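Long-range contact in biuret hydrolase (Pseudomonas sp., PDB 6C62), which hydrolyses 1-carboxybiuret to urea-1,3-dicarboxylate and ammonia in the bacterial degradation of atrazine, working as a heterotetramer with AtzG: residues A[265-270]-A[385-389]. Residues are numbered along the deposited sequence.
Sequences RDNAGP and EVNGT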
loop_
_atom_site.group_PDB
_atom_site.type_symbol
_atom_site.label_atom_id
_atom_site.label_comp_id
_atom_site.label_asym_id
_atom_site.label_seq_id
_atom_site.Cartn_x
_atom_site.Cartn_y
_atom_site.Cartn_z
ATOM N N ARG A 265 13.758 21.575 17.734
ATOM C CA ARG A 265 14.673 22.592 18.290
ATOM C C ARG A 265 16.124 22.352 17.917
ATOM O O ARG A 265 16.856 23.302 17.502
ATOM C CB ARG A 265 14.528 22.624 19.799
ATOM C CG ARG A 265 15.280 23.806 20.393
ATOM C CD ARG A 265 14.856 24.047 21.821
ATOM N NE ARG A 265 15.707 25.055 22.472
ATOM C CZ ARG A 265 15.597 26.375 22.271
ATOM N NH1 ARG A 265 14.684 26.905 21.421
ATOM N NH2 ARG A 265 16.390 27.186 22.959
ATOM N N ASP A 266 16.558 21.101 18.047
ATOM C CA ASP A 266 17.923 20.673 17.706
ATOM C C ASP A 266 18.299 20.973 16.243
ATOM O O ASP A 266 19.482 21.206 15.955
ATOM C CB ASP A 266 18.074 19.160 17.841
ATOM C CG ASP A 266 17.904 18.635 19.290
ATOM O OD1 ASP A 266 17.821 19.441 20.259
ATOM O OD2 ASP A 266 17.740 17.368 19.416
ATOM N N ASN A 267 17.325 20.895 15.312
ATOM C CA ASN A 267 17.591 21.166 13.913
ATOM C C ASN A 267 17.144 22.584 13.468
ATOM O O ASN A 267 16.983 22.858 12.278
ATOM C CB ASN A 267 16.975 20.077 13.056
ATOM C CG ASN A 267 17.598 18.724 13.324
ATOM O OD1 ASN A 267 18.694 18.432 12.871
ATOM N ND2 ASN A 267 16.914 17.895 14.090
ATOM N N ALA A 268 17.016 23.501 14.403
ATOM C CA ALA A 268 16.620 24.859 14.119
ATOM C C ALA A 268 17.727 25.807 14.521
ATOM O O ALA A 268 18.181 25.788 15.676
ATOM C CB ALA A 268 15.363 25.190 14.900
ATOM N N GLY A 269 18.204 26.612 13.590
ATOM C CA GLY A 269 19.168 27.650 13.898
ATOM C C GLY A 269 18.562 28.793 14.711
ATOM O O GLY A 269 17.344 28.844 14.966
ATOM N N PRO A 270 19.399 29.771 15.101
ATOM C CA PRO A 270 18.909 30.855 15.999
ATOM C C PRO A 270 17.759 31.689 15.403
ATOM O O PRO A 270 16.808 32.019 16.117
ATOM C CB PRO A 270 20.149 31.746 16.159
ATOM C CG PRO A 270 21.302 30.820 15.949
ATOM C CD PRO A 270 20.855 29.855 14.859
ATOM N N GLU A 385 25.619 24.714 8.029
ATOM C CA GLU A 385 25.870 24.381 9.415
ATOM C C GLU A 385 24.630 24.758 10.226
ATOM O O GLU A 385 24.109 25.858 10.119
ATOM C CB GLU A 385 27.109 25.145 9.878
ATOM C CG GLU A 385 28.207 24.359 10.599
ATOM C CD GLU A 385 29.200 25.351 11.249
ATOM O OE1 GLU A 385 30.243 25.670 10.625
ATOM O OE2 GLU A 385 28.891 25.900 12.333
ATOM N N VAL A 386 24.151 23.808 11.009
ATOM C CA VAL A 386 22.984 24.011 11.879
ATOM C C VAL A 386 23.367 23.645 13.306
ATOM O O VAL A 386 23.571 22.430 13.608
ATOM C CB VAL A 386 21.785 23.156 11.438
ATOM C CG1 VAL A 386 20.571 23.573 12.263
ATOM C CG2 VAL A 386 21.494 23.342 9.957
ATOM N N ASN A 387 23.471 24.663 14.166
ATOM C CA ASN A 387 23.900 24.488 15.576
ATOM C C ASN A 387 25.140 23.586 15.693
ATOM O O ASN A 387 25.156 22.582 16.421
ATOM C CB ASN A 387 22.759 23.970 16.434
ATOM C CG ASN A 387 21.511 24.831 16.322
ATOM O OD1 ASN A 387 21.529 26.098 16.382
ATOM N ND2 ASN A 387 20.398 24.158 16.133
ATOM N N GLY A 388 26.154 23.940 14.902
ATOM C CA GLY A 388 27.407 23.229 14.890
ATOM C C GLY A 388 27.473 21.920 14.128
ATOM O O GLY A 388 28.559 21.341 14.049
ATOM N N THR A 389 26.354 21.430 13.552
ATOM C CA THR A 389 26.423 20.226 12.743
ATOM C C THR A 389 26.331 20.542 11.240
ATOM O O THR A 389 25.401 21.221 10.779
ATOM C CB THR A 389 25.376 19.180 13.124
ATOM O OG1 THR A 389 25.378 19.016 14.532
ATOM C CG2 THR A 389 25.709 17.840 12.431
#
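Start with Asn-387, at the tip of a hairpin, whose side chain reaches into the bend between two helices. Its amide nitrogen ND2 donates twice, to Asp-266 O at 3.1 Å and to Ala-268 O at 2.8 Å, so one side-chain NH2 group bridges two backbone carbonyls, one on the last residue of helix 263-266 and one just ahead of helix 270-283. Arg-273, from the first turn of that second helix, hydrogen-bonds to Arg-265 O. Strands 383-386 and 389-392 form a beta-hairpin with a two-residue loop, closed by a type I' turn from Val-386 to Thr-389; both loop residues, Asn-387 and Gly-388, have positive phi. At the first position of the turn, Val-386 brings the nonpolar part: its CG1 lies 3.7 Å from Asn-267 O and 4.1 Å from Gly-269 N, packing against backbone. Gly-269, the N-cap residue of helix 270-283, also hydrogen-bonds through its backbone to Pro-373, which Val-386 touches too. The CA-to-CB bond of Asn-267 points away from the hairpin, and its ND2 is hydrogen-bonded to Trp-263 O.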